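Local structure of 4-amino-4-deoxychorismate lyase (Legionella pneumophila, 3LUL) at residues I187-R192 against S216-L222; F181-N185 against R226-D231; I201-L206 against F234-S238. The protein is a pyridoxal phosphate-carrying enzyme of the class IV aminotransferase family, with the cofactor covalently attached. Residues are numbered along the deposited sequence.

Interaction 1 (I187-R192 against S216-L222)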
ATOM      1  N   ILE B 187      -4.112 -17.883  30.921  1.00 10.58           N
ATOM      2  CA  ILE B 187      -4.958 -18.043  29.743  1.00  7.88           C
ATOM      3  C   ILE B 187      -4.395 -17.160  28.639  1.00  9.21           C
ATOM      4  O   ILE B 187      -4.003 -16.013  28.896  1.00  7.46           O
ATOM      5  CB  ILE B 187      -6.430 -17.638  30.030  1.00  9.15           C
ATOM      6  CG1 ILE B 187      -7.006 -18.539  31.151  1.00 12.86           C
ATOM      7  CG2 ILE B 187      -7.268 -17.692  28.731  1.00  7.58           C
ATOM      8  CD1 ILE B 187      -8.184 -17.940  31.911  1.00 16.66           C
ATOM      9  N   LEU B 188      -4.350 -17.730  27.431  1.00  7.52           N
ATOM     10  CA  LEU B 188      -3.820 -17.055  26.247  1.00  8.05           C
ATOM     11  C   LEU B 188      -4.964 -16.329  25.548  1.00  7.45           C
ATOM     12  O   LEU B 188      -6.028 -16.892  25.396  1.00  9.01           O
ATOM     13  CB  LEU B 188      -3.201 -18.063  25.283  1.00  9.44           C
ATOM     14  CG  LEU B 188      -1.819 -18.562  25.671  1.00 12.60           C
ATOM     15  CD1 LEU B 188      -1.636 -20.049  25.297  1.00 15.66           C
ATOM     16  CD2 LEU B 188      -0.752 -17.662  25.041  1.00 16.93           C
ATOM     17  N   TYR B 189      -4.720 -15.095  25.095  1.00  8.05           N
ATOM     18  CA  TYR B 189      -5.692 -14.313  24.335  1.00  8.58           C
ATOM     19  C   TYR B 189      -4.999 -13.759  23.067  1.00 10.16           C
ATOM     20  O   TYR B 189      -3.794 -13.455  23.082  1.00  9.74           O
ATOM     21  CB  TYR B 189      -6.226 -13.155  25.172  1.00  9.74           C
ATOM     22  CG  TYR B 189      -6.956 -13.561  26.424  1.00  9.80           C
ATOM     23  CD1 TYR B 189      -6.263 -13.775  27.622  1.00 11.25           C
ATOM     24  CD2 TYR B 189      -8.327 -13.747  26.419  1.00 15.75           C
ATOM     25  CE1 TYR B 189      -6.946 -14.176  28.802  1.00 12.24           C
ATOM     26  CE2 TYR B 189      -9.010 -14.117  27.580  1.00 16.96           C
ATOM     27  CZ  TYR B 189      -8.309 -14.333  28.762  1.00 12.51           C
ATOM     28  OH  TYR B 189      -8.959 -14.669  29.889  1.00 14.77           O
ATOM     29  N   THR B 190      -5.745 -13.663  21.979  1.00 10.04           N
ATOM     30  CA  THR B 190      -5.230 -13.092  20.747  1.00  8.53           C
ATOM     31  C   THR B 190      -6.390 -12.499  19.932  1.00  7.41           C
ATOM     32  O   THR B 190      -7.517 -12.968  20.035  1.00  9.79           O
ATOM     33  CB  THR B 190      -4.440 -14.148  19.954  1.00  8.99           C
ATOM     34  OG1 THR B 190      -3.632 -13.498  18.989  1.00 11.25           O
ATOM     35  CG2 THR B 190      -5.362 -15.196  19.279  1.00  9.14           C
ATOM     36  N   PRO B 191      -6.136 -11.407  19.201  1.00  9.09           N
ATOM     37  CA  PRO B 191      -7.237 -10.839  18.412  1.00 10.81           C
ATOM     38  C   PRO B 191      -7.861 -11.839  17.442  1.00 10.14           C
ATOM     39  O   PRO B 191      -7.165 -12.738  16.926  1.00 10.16           O
ATOM     40  CB  PRO B 191      -6.534  -9.692  17.669  1.00  7.52           C
ATOM     41  CG  PRO B 191      -5.583  -9.186  18.672  1.00  7.66           C
ATOM     42  CD  PRO B 191      -5.009 -10.459  19.278  1.00  7.87           C
ATOM     43  N   ARG B 192      -9.168 -11.692  17.211  1.00 13.17           N
ATOM     44  CA  ARG B 192      -9.914 -12.498  16.247  0.50 15.50           C
ATOM     45  C   ARG B 192      -9.502 -12.170  14.821  1.00 17.76           C
ATOM     46  O   ARG B 192      -9.092 -11.035  14.540  1.00 16.49           O
ATOM     47  CB  ARG B 192     -11.409 -12.184  16.360  0.50 18.94           C
ATOM     48  CG  ARG B 192     -12.051 -12.512  17.661  0.50 21.34           C
ATOM     49  CD  ARG B 192     -13.553 -12.133  17.639  0.50 25.16           C
ATOM     50  NE  ARG B 192     -13.778 -10.782  17.125  0.50 31.17           N
ATOM     51  CZ  ARG B 192     -14.797 -10.435  16.345  0.50 30.93           C
ATOM     52  NH1 ARG B 192     -15.698 -11.343  15.989  0.50 33.06           N
ATOM     53  NH2 ARG B 192     -14.910  -9.185  15.912  0.50 30.90           N
ATOM     54  N   SER B 216      -5.635 -23.289  27.448  1.00 18.98           N
ATOM     55  CA  SER B 216      -6.740 -22.410  27.119  1.00 17.82           C
ATOM     56  C   SER B 216      -6.215 -21.246  26.293  1.00 17.21           C
ATOM     57  O   SER B 216      -5.276 -20.569  26.731  1.00 10.66           O
ATOM     58  CB  SER B 216      -7.420 -21.873  28.381  1.00 21.21           C
ATOM     59  OG  SER B 216      -8.573 -21.102  28.058  1.00 22.88           O
ATOM     60  N   VAL B 217      -6.829 -21.049  25.116  1.00 15.61           N
ATOM     61  CA  VAL B 217      -6.502 -19.943  24.207  1.00 16.20           C
ATOM     62  C   VAL B 217      -7.793 -19.306  23.662  1.00 17.44           C
ATOM     63  O   VAL B 217      -8.640 -20.010  23.126  1.00 21.34           O
ATOM     64  CB  VAL B 217      -5.627 -20.405  23.027  1.00 18.37           C
ATOM     65  CG1 VAL B 217      -6.255 -21.595  22.267  1.00 18.26           C
ATOM     66  CG2 VAL B 217      -5.355 -19.248  22.112  1.00 14.27           C
ATOM     67  N   GLN B 218      -7.915 -17.993  23.777  1.00 12.92           N
ATOM     68  CA  GLN B 218      -9.146 -17.305  23.430  1.00 12.10           C
ATOM     69  C   GLN B 218      -8.890 -16.279  22.333  1.00 13.09           C
ATOM     70  O   GLN B 218      -8.112 -15.370  22.528  1.00 13.83           O
ATOM     71  CB  GLN B 218      -9.721 -16.597  24.659  1.00 14.45           C
ATOM     72  CG  GLN B 218      -9.979 -17.470  25.885  1.00 19.91           C
ATOM     73  CD  GLN B 218     -10.856 -18.663  25.580  1.00 26.80           C
ATOM     74  OE1 GLN B 218     -10.458 -19.820  25.758  1.00 37.13           O
ATOM     75  NE2 GLN B 218     -12.048 -18.388  25.106  1.00 22.04           N
ATOM     76  N   GLU B 219      -9.596 -16.440  21.214  1.00 11.53           N
ATOM     77  CA  GLU B 219      -9.603 -15.505  20.097  1.00 11.19           C
ATOM     78  C   GLU B 219     -10.743 -14.544  20.271  1.00 13.18           C
ATOM     79  O   GLU B 219     -11.908 -14.910  19.986  1.00 13.65           O
ATOM     80  CB  GLU B 219      -9.756 -16.256  18.778  1.00 10.67           C
ATOM     81  CG  GLU B 219      -8.589 -17.196  18.499  1.00 13.73           C
ATOM     82  CD  GLU B 219      -8.785 -18.015  17.236  1.00 10.77           C
ATOM     83  OE1 GLU B 219      -8.750 -17.434  16.124  1.00 16.19           O
ATOM     84  OE2 GLU B 219      -8.913 -19.257  17.371  1.00 16.30           O
ATOM     85  N   ILE B 220     -10.431 -13.355  20.800  1.00 11.99           N
ATOM     86  CA  ILE B 220     -11.432 -12.338  21.158  1.00 13.65           C
ATOM     87  C   ILE B 220     -10.938 -10.913  20.830  1.00 11.91           C
ATOM     88  O   ILE B 220      -9.744 -10.678  20.625  1.00 11.59           O
ATOM     89  CB  ILE B 220     -11.812 -12.371  22.659  1.00 15.17           C
ATOM     90  CG1 ILE B 220     -10.615 -12.009  23.564  1.00 18.09           C
ATOM     91  CG2 ILE B 220     -12.406 -13.731  23.049  1.00 16.55           C
ATOM     92  CD1 ILE B 220     -10.991 -11.839  25.059  1.00 20.19           C
ATOM     93  N   SER B 221     -11.867  -9.972  20.821  1.00 12.69           N
ATOM     94  CA  SER B 221     -11.512  -8.576  20.590  1.00 13.14           C
ATOM     95  C   SER B 221     -10.930  -8.055  21.886  1.00 14.23           C
ATOM     96  O   SER B 221     -11.499  -8.292  22.978  1.00 14.01           O
ATOM     97  CB  SER B 221     -12.736  -7.765  20.171  1.00 11.16           C
ATOM     98  OG  SER B 221     -13.214  -8.214  18.915  1.00 14.89           O
ATOM     99  N   LEU B 222      -9.782  -7.385  21.765  1.00 12.20           N
ATOM    100  CA  LEU B 222      -8.988  -6.953  22.921  1.00 11.40           C
ATOM    101  C   LEU B 222      -8.799  -5.447  22.900  1.00 12.38           C
ATOM    102  O   LEU B 222      -8.354  -4.889  21.901  1.00 10.39           O
ATOM    103  CB  LEU B 222      -7.624  -7.623  22.904  1.00 13.17           C
ATOM    104  CG  LEU B 222      -7.584  -9.129  23.145  1.00 11.18           C
ATOM    105  CD1 LEU B 222      -6.289  -9.729  22.619  1.00 13.70           C
ATOM    106  CD2 LEU B 222      -7.789  -9.428  24.632  1.00 12.14           C
TER
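Strands 187-190 and 217-219 run side by side in the same direction, their axes 4.5 Å apart at closest approach and 21° from parallel. They are the two strands of a beta-alpha-beta crossover whose connection contains helix 201-212, and they illustrate how a parallel ladder is read. Leu188, Tyr189 and Thr190 pair with Val217, Gln218 and Glu219, but the hydrogen bonds reach the neighbours of each partner. Leu188 N donates to Ser216 O (3.1 Å), Gln218 N to Leu188 O (2.7 Å), Thr190 N to Gln218 O (3.0 Å) and Ile220 N to Thr190 O (3.0 Å). Tyr189 offers its backbone instead to Leu182 in the adjacent strand.

The side chains divide between the two faces of the sheet. Leu188 CB meets Val217 CG2 at 4.0 Å on the face packed by helix 201-212, where both touch Cys210; Glu219, further along that face, forms a salt bridge with Arg203 of the helix. On the other face the Tyr189 ring brings CD2 to 3.5 Å from Ile220 CD1, and makes a cation-pi contact with Arg226. Past the ladder, Pro191 CD packs on Leu222 CD1 at 3.7 Å. Finally Ser221 OG, itself bonded to Asp195, receives a weak hydrogen bond from Arg192 NE at 3.2 Å.

Interaction 2 (F181-N185 against R226-D231); sequences FLIEN and RIEDAD
A strand can be joined to a helix end and its following loop by a few well-placed atoms. Residues 181-184 are extended, and Asn185 (phi/psi 48/48) begins the turn towards strand 187-190. Opposite, residues 226-228 are helical, and the chain then runs into a loop. Arg226, with its first three chi angles all m, curls its NH2 to 3.0 Å from OE1 of Glu184 (t, t), forming a salt bridge whose hydrogen bond is weak. Ile227 brings CG1 to 4.2 Å from CD2 of Leu182, whose chi1 and chi2 are both p. Asp229 turns its carboxylate to Lys225. Ala230, its N bonded to Ile227 O (3.0 Å), turns extended (-66/153) and sets CB 3.8 Å from Leu182 CB. Asp231 (m) comes nearest Glu184, CA to CA 5.1 Å: its N donates to Ile183 O (2.8 Å), and its OD2 accepts from Asn185 N (2.9 Å). The bonds lead into the antiparallel pairing of strands 179-184 and 232-237, beside the beta-hairpin of 179-184 and 187-190.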
ATOM      1  N   PHE B 181      -0.175 -11.769  21.021  1.00  7.72           N
ATOM      2  CA  PHE B 181      -0.796 -12.644  22.019  1.00 10.28           C
ATOM      3  C   PHE B 181      -0.571 -11.983  23.374  1.00 10.03           C
ATOM      4  O   PHE B 181       0.435 -11.296  23.583  1.00 10.54           O
ATOM      5  CB  PHE B 181      -0.133 -14.034  22.016  1.00  9.70           C
ATOM      6  CG  PHE B 181      -0.593 -14.939  20.884  1.00  7.70           C
ATOM      7  CD1 PHE B 181      -0.043 -14.830  19.617  1.00  8.81           C
ATOM      8  CD2 PHE B 181      -1.501 -15.941  21.115  1.00 12.60           C
ATOM      9  CE1 PHE B 181      -0.435 -15.664  18.599  1.00  8.33           C
ATOM     10  CE2 PHE B 181      -1.903 -16.783  20.086  1.00  9.67           C
ATOM     11  CZ  PHE B 181      -1.374 -16.623  18.825  1.00 10.72           C
ATOM     12  N   LEU B 182      -1.480 -12.206  24.304  1.00 10.34           N
ATOM     13  CA  LEU B 182      -1.188 -11.919  25.701  1.00 10.69           C
ATOM     14  C   LEU B 182      -1.575 -13.069  26.586  1.00  8.06           C
ATOM     15  O   LEU B 182      -2.319 -13.976  26.192  1.00  9.42           O
ATOM     16  CB  LEU B 182      -1.847 -10.618  26.116  1.00 15.29           C
ATOM     17  CG  LEU B 182      -3.344 -10.520  25.972  1.00 13.50           C
ATOM     18  CD1 LEU B 182      -3.900 -11.092  27.245  1.00 14.03           C
ATOM     19  CD2 LEU B 182      -3.894  -9.080  25.742  1.00 10.11           C
ATOM     20  N   ILE B 183      -1.059 -13.040  27.801  1.00  7.92           N
ATOM     21  CA  ILE B 183      -1.336 -14.063  28.802  1.00  6.49           C
ATOM     22  C   ILE B 183      -1.863 -13.332  30.022  1.00  6.51           C
ATOM     23  O   ILE B 183      -1.246 -12.371  30.465  1.00  8.56           O
ATOM     24  CB  ILE B 183      -0.089 -14.856  29.223  1.00  7.06           C
ATOM     25  CG1 ILE B 183       0.453 -15.667  28.032  1.00  7.42           C
ATOM     26  CG2 ILE B 183      -0.448 -15.795  30.336  1.00  7.98           C
ATOM     27  CD1 ILE B 183       1.754 -16.333  28.298  1.00  9.68           C
ATOM     28  N   GLU B 184      -3.012 -13.762  30.523  1.00 10.11           N
ATOM     29  CA  GLU B 184      -3.518 -13.296  31.789  1.00 11.86           C
ATOM     30  C   GLU B 184      -4.117 -14.477  32.551  1.00 10.78           C
ATOM     31  O   GLU B 184      -4.956 -15.208  32.003  1.00  8.04           O
ATOM     32  CB  GLU B 184      -4.591 -12.238  31.527  1.00 12.57           C
ATOM     33  CG  GLU B 184      -5.219 -11.658  32.794  1.00 20.12           C
ATOM     34  CD  GLU B 184      -6.299 -10.631  32.455  1.00 29.41           C
ATOM     35  OE1 GLU B 184      -7.293 -11.007  31.781  1.00 30.23           O
ATOM     36  OE2 GLU B 184      -6.129  -9.456  32.842  1.00 35.41           O
ATOM     37  N   ASN B 185      -3.687 -14.626  33.814  1.00  9.69           N
ATOM     38  CA  ASN B 185      -4.109 -15.736  34.686  0.50 10.90           C
ATOM     39  C   ASN B 185      -3.994 -17.086  33.978  1.00  9.95           C
ATOM     40  O   ASN B 185      -4.930 -17.889  33.995  1.00  7.90           O
ATOM     41  CB  ASN B 185      -5.543 -15.529  35.223  0.50 12.06           C
ATOM     42  CG  ASN B 185      -5.742 -14.163  35.871  0.50 16.06           C
ATOM     43  OD1 ASN B 185      -4.829 -13.628  36.492  0.50 14.52           O
ATOM     44  ND2 ASN B 185      -6.937 -13.587  35.706  0.50  9.47           N
ATOM     45  N   ARG B 226      -6.895  -4.243  28.118  1.00 16.09           N
ATOM     46  CA  ARG B 226      -6.530  -5.677  28.259  1.00 15.57           C
ATOM     47  C   ARG B 226      -5.044  -5.927  28.146  1.00 14.09           C
ATOM     48  O   ARG B 226      -4.493  -6.758  28.886  1.00 13.86           O
ATOM     49  CB  ARG B 226      -7.246  -6.557  27.237  1.00 16.53           C
ATOM     50  CG  ARG B 226      -8.736  -6.631  27.403  1.00 22.19           C
ATOM     51  CD  ARG B 226      -9.136  -7.201  28.729  1.00 25.26           C
ATOM     52  NE  ARG B 226      -8.503  -8.492  28.998  1.00 26.13           N
ATOM     53  CZ  ARG B 226      -9.000  -9.687  28.665  1.00 31.08           C
ATOM     54  NH1 ARG B 226     -10.164  -9.801  28.029  1.00 27.74           N
ATOM     55  NH2 ARG B 226      -8.318 -10.792  28.980  1.00 38.43           N
ATOM     56  N   ILE B 227      -4.384  -5.236  27.219  1.00 10.81           N
ATOM     57  CA  ILE B 227      -2.942  -5.394  27.045  1.00 16.73           C
ATOM     58  C   ILE B 227      -2.226  -4.849  28.269  1.00 17.83           C
ATOM     59  O   ILE B 227      -1.351  -5.518  28.848  1.00 17.65           O
ATOM     60  CB  ILE B 227      -2.406  -4.674  25.784  1.00 18.41           C
ATOM     61  CG1 ILE B 227      -3.150  -5.119  24.546  1.00 23.40           C
ATOM     62  CG2 ILE B 227      -0.951  -4.959  25.570  1.00 17.01           C
ATOM     63  CD1 ILE B 227      -2.910  -4.166  23.345  1.00 20.88           C
ATOM     64  N   GLU B 228      -2.613  -3.653  28.692  1.00 16.38           N
ATOM     65  CA  GLU B 228      -1.962  -2.977  29.820  0.50 18.42           C
ATOM     66  C   GLU B 228      -2.034  -3.818  31.085  1.00 17.21           C
ATOM     67  O   GLU B 228      -1.101  -3.837  31.874  1.00 23.09           O
ATOM     68  CB  GLU B 228      -2.579  -1.590  30.020  0.50 19.45           C
ATOM     69  CG  GLU B 228      -2.232  -0.679  28.832  0.50 21.79           C
ATOM     70  CD  GLU B 228      -2.977   0.637  28.782  0.50 27.79           C
ATOM     71  OE1 GLU B 228      -4.036   0.791  29.431  0.50 29.55           O
ATOM     72  OE2 GLU B 228      -2.496   1.523  28.049  0.50 31.41           O
ATOM     73  N   ASP B 229      -3.157  -4.522  31.255  1.00 15.44           N
ATOM     74  CA  ASP B 229      -3.381  -5.413  32.402  1.00 14.97           C
ATOM     75  C   ASP B 229      -2.842  -6.853  32.257  1.00 13.93           C
ATOM     76  O   ASP B 229      -2.956  -7.630  33.200  1.00 14.80           O
ATOM     77  CB  ASP B 229      -4.881  -5.479  32.743  1.00 16.10           C
ATOM     78  CG  ASP B 229      -5.430  -4.157  33.307  1.00 23.62           C
ATOM     79  OD1 ASP B 229      -4.638  -3.220  33.599  1.00 24.95           O
ATOM     80  OD2 ASP B 229      -6.672  -4.055  33.438  1.00 23.31           O
ATOM     81  N   ALA B 230      -2.251  -7.200  31.116  1.00 12.98           N
ATOM     82  CA  ALA B 230      -1.733  -8.562  30.881  1.00 11.79           C
ATOM     83  C   ALA B 230      -0.559  -8.940  31.780  1.00 10.79           C
ATOM     84  O   ALA B 230       0.211  -8.075  32.174  1.00 14.07           O
ATOM     85  CB  ALA B 230      -1.312  -8.710  29.411  1.00 11.18           C
ATOM     86  N   ASP B 231      -0.393 -10.237  32.051  1.00  8.04           N
ATOM     87  CA  ASP B 231       0.778 -10.742  32.759  1.00 10.55           C
ATOM     88  C   ASP B 231       2.005 -10.732  31.849  1.00 11.20           C
ATOM     89  O   ASP B 231       3.123 -10.408  32.296  1.00 11.71           O
ATOM     90  CB  ASP B 231       0.530 -12.152  33.336  1.00  9.16           C
ATOM     91  CG  ASP B 231      -0.532 -12.158  34.432  1.00 11.47           C
ATOM     92  OD1 ASP B 231      -0.622 -11.144  35.175  1.00 12.17           O
ATOM     93  OD2 ASP B 231      -1.268 -13.160  34.556  1.00 10.96           O
TER

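Interaction 3 (I201-L206 against F234-S238); sequences ITRARL and FLTNS
Segment 201-206, the start of helix 201-212, crosses strand segment 234-237 at 111° between their N-to-C directions, the axes 6.9 Å apart at closest approach; the nearest CA atoms, of Thr202 and Asn237, are 5.4 Å apart. Ile201 opens the helix, with CB 4.5 Å from Ser238 OG. Thr202 (chi1 m) points toward the strand: CG2 packs 3.9 Å from Thr236 CB, while OG1 lies 3.1 Å from Ser238 N without a hydrogen bond. Arg203 N, in the first turn and so lacking a helical acceptor, donates to a water at 2.9 Å, which is hydrogen-bonded to Thr236 OG1 at 3.0 Å (Thr236 chi1 p). One turn on from Thr202, Leu206 (t, t) sets CD1 3.8 Å from Thr236 CG2 and 3.7 Å from CE1 of Phe234 (p), at the ring edge. No direct hydrogen bond forms; instead Ile201 N, Thr202 OG1 and Ser238 OG each bond a phosphate oxygen of the pyridoxal phosphate-modified Lys141: a phosphate-binding site whose groups bond the cofactor rather than each other.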
ATOM      1  N   ILE B 201       0.548 -17.539   9.894  1.00 10.08           N
ATOM      2  CA  ILE B 201       0.803 -18.981   9.945  1.00 11.75           C
ATOM      3  C   ILE B 201       1.289 -19.378  11.346  1.00  8.64           C
ATOM      4  O   ILE B 201       0.925 -20.431  11.841  1.00 10.01           O
ATOM      5  CB  ILE B 201       1.810 -19.419   8.862  1.00 10.85           C
ATOM      6  CG1 ILE B 201       1.125 -19.319   7.473  1.00 13.98           C
ATOM      7  CG2 ILE B 201       2.344 -20.861   9.073  1.00  9.37           C
ATOM      8  CD1 ILE B 201       2.103 -19.331   6.310  1.00 11.40           C
ATOM      9  N   THR B 202       2.137 -18.555  11.947  1.00  9.94           N
ATOM     10  CA  THR B 202       2.721 -18.895  13.233  1.00  8.52           C
ATOM     11  C   THR B 202       1.628 -18.864  14.277  1.00 10.73           C
ATOM     12  O   THR B 202       1.508 -19.781  15.093  1.00 11.55           O
ATOM     13  CB  THR B 202       3.929 -17.984  13.580  1.00 11.38           C
ATOM     14  OG1 THR B 202       4.820 -17.908  12.458  1.00 11.03           O
ATOM     15  CG2 THR B 202       4.723 -18.532  14.766  1.00 10.54           C
ATOM     16  N   ARG B 203       0.813 -17.817  14.217  1.00 11.03           N
ATOM     17  CA  ARG B 203      -0.401 -17.669  15.032  1.00 10.46           C
ATOM     18  C   ARG B 203      -1.278 -18.908  14.939  1.00 10.32           C
ATOM     19  O   ARG B 203      -1.702 -19.457  15.944  1.00  9.06           O
ATOM     20  CB  ARG B 203      -1.184 -16.428  14.557  1.00  9.51           C
ATOM     21  CG  ARG B 203      -2.597 -16.251  15.120  1.00 11.54           C
ATOM     22  CD  ARG B 203      -3.390 -15.143  14.406  1.00 11.66           C
ATOM     23  NE  ARG B 203      -4.699 -14.904  15.029  1.00  9.47           N
ATOM     24  CZ  ARG B 203      -5.793 -15.671  14.871  1.00  9.91           C
ATOM     25  NH1 ARG B 203      -5.779 -16.744  14.101  1.00 13.49           N
ATOM     26  NH2 ARG B 203      -6.902 -15.383  15.532  1.00 13.57           N
ATOM     27  N   ALA B 204      -1.568 -19.337  13.709  1.00  9.40           N
ATOM     28  CA  ALA B 204      -2.399 -20.532  13.479  1.00 11.72           C
ATOM     29  C   ALA B 204      -1.791 -21.800  14.090  1.00 13.06           C
ATOM     30  O   ALA B 204      -2.507 -22.622  14.694  1.00 13.16           O
ATOM     31  CB  ALA B 204      -2.614 -20.730  11.957  1.00 12.50           C
ATOM     32  N   ARG B 205      -0.476 -21.971  13.918  1.00 10.62           N
ATOM     33  CA  ARG B 205       0.246 -23.135  14.477  1.00 11.10           C
ATOM     34  C   ARG B 205       0.188 -23.136  15.999  1.00 11.06           C
ATOM     35  O   ARG B 205      -0.032 -24.175  16.623  1.00  9.72           O
ATOM     36  CB  ARG B 205       1.713 -23.156  14.036  1.00 10.82           C
ATOM     37  CG  ARG B 205       1.948 -23.493  12.542  1.00 16.10           C
ATOM     38  CD  ARG B 205       3.387 -23.152  12.181  1.00 20.22           C
ATOM     39  NE  ARG B 205       4.308 -23.865  13.068  1.00 23.42           N
ATOM     40  CZ  ARG B 205       5.537 -23.464  13.406  1.00 24.97           C
ATOM     41  NH1 ARG B 205       6.076 -22.355  12.912  1.00 23.61           N
ATOM     42  NH2 ARG B 205       6.260 -24.220  14.236  1.00 34.24           N
ATOM     43  N   LEU B 206       0.369 -21.963  16.587  1.00 11.16           N
ATOM     44  CA  LEU B 206       0.353 -21.817  18.040  0.50 10.62           C
ATOM     45  C   LEU B 206      -1.023 -22.194  18.608  1.00 11.85           C
ATOM     46  O   LEU B 206      -1.123 -22.941  19.573  1.00 12.38           O
ATOM     47  CB  LEU B 206       0.750 -20.385  18.418  0.50 10.88           C
ATOM     48  CG  LEU B 206       1.036 -20.068  19.874  0.50  9.45           C
ATOM     49  CD1 LEU B 206       1.919 -18.861  19.933  0.50  2.00           C
ATOM     50  CD2 LEU B 206      -0.235 -19.869  20.688  0.50  8.72           C
ATOM     51  N   PHE B 234       3.364 -11.099  23.941  1.00 11.83           N
ATOM     52  CA  PHE B 234       4.405 -11.576  22.966  1.00  7.19           C
ATOM     53  C   PHE B 234       3.888 -11.572  21.529  1.00  7.95           C
ATOM     54  O   PHE B 234       2.690 -11.484  21.271  1.00  9.27           O
ATOM     55  CB  PHE B 234       4.975 -12.957  23.365  1.00  7.89           C
ATOM     56  CG  PHE B 234       4.015 -14.116  23.203  1.00  8.96           C
ATOM     57  CD1 PHE B 234       3.859 -14.746  21.972  1.00  7.46           C
ATOM     58  CD2 PHE B 234       3.254 -14.564  24.281  1.00  8.93           C
ATOM     59  CE1 PHE B 234       2.998 -15.831  21.839  1.00  9.73           C
ATOM     60  CE2 PHE B 234       2.373 -15.649  24.156  1.00 12.70           C
ATOM     61  CZ  PHE B 234       2.241 -16.276  22.948  1.00 10.81           C
ATOM     62  N   LEU B 235       4.814 -11.626  20.587  1.00  8.60           N
ATOM     63  CA  LEU B 235       4.483 -11.537  19.157  1.00  8.68           C
ATOM     64  C   LEU B 235       4.911 -12.788  18.415  1.00 11.23           C
ATOM     65  O   LEU B 235       5.801 -13.487  18.867  1.00  9.54           O
ATOM     66  CB  LEU B 235       5.216 -10.370  18.547  1.00  9.01           C
ATOM     67  CG  LEU B 235       5.079  -9.027  19.272  1.00 10.62           C
ATOM     68  CD1 LEU B 235       6.011  -7.979  18.626  1.00 12.25           C
ATOM     69  CD2 LEU B 235       3.638  -8.560  19.261  1.00  9.28           C
ATOM     70  N   THR B 236       4.307 -13.038  17.258  1.00  8.88           N
ATOM     71  CA  THR B 236       4.619 -14.228  16.494  1.00 10.06           C
ATOM     72  C   THR B 236       4.764 -13.878  15.014  1.00  8.67           C
ATOM     73  O   THR B 236       3.989 -13.091  14.468  1.00  8.71           O
ATOM     74  CB  THR B 236       3.515 -15.342  16.646  1.00  9.20           C
ATOM     75  OG1 THR B 236       2.268 -14.884  16.098  1.00 10.32           O
ATOM     76  CG2 THR B 236       3.272 -15.747  18.128  1.00  6.68           C
ATOM     77  N   ASN B 237       5.760 -14.482  14.382  1.00  8.58           N
ATOM     78  CA  ASN B 237       5.868 -14.528  12.934  1.00  9.61           C
ATOM     79  C   ASN B 237       6.812 -15.654  12.500  1.00  9.54           C
ATOM     80  O   ASN B 237       7.438 -16.299  13.344  1.00  9.16           O
ATOM     81  CB  ASN B 237       6.243 -13.171  12.323  1.00  9.90           C
ATOM     82  CG  ASN B 237       7.648 -12.699  12.673  1.00 13.41           C
ATOM     83  OD1 ASN B 237       8.527 -13.488  13.006  1.00 15.26           O
ATOM     84  ND2 ASN B 237       7.871 -11.388  12.559  1.00 14.60           N
ATOM     85  N   SER B 238       6.871 -15.912  11.199  1.00  9.00           N
ATOM     86  CA  SER B 238       7.562 -17.115  10.702  1.00  9.86           C
ATOM     87  C   SER B 238       9.045 -16.988  10.876  1.00  9.85           C
ATOM     88  O   SER B 238       9.693 -17.961  11.177  1.00 11.09           O
ATOM     89  CB  SER B 238       7.283 -17.346   9.204  1.00 13.24           C
ATOM     90  OG  SER B 238       5.987 -17.798   9.002  1.00 19.02           O
TER
HETATM   91  O   HOH W   1       1.762 -15.283  13.198  1.00  9.53           O

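The three contacts differ in chemistry with their place in the fold. Interaction 3 is buried, its centre about 8 Å from the centre of the chain, and relies on apolar contact, a water and a shared phosphate. Interactions 1 and 2, with centres about 18 and 22 Å from it, are partly buried: interaction 1 rests on a ladder of backbone bonds, whereas interaction 2 has one backbone bond, one from backbone to carboxylate, and a salt bridge. All reach one sheet, in which strand 179-184 lies between 187-190 and 232-237. Phe181 joins the set: its N bonds Phe234 O, and its ring packs on Thr190, Leu206 and Thr236. Arg203 of interaction 3 also bonds Pro191 O of interaction 1.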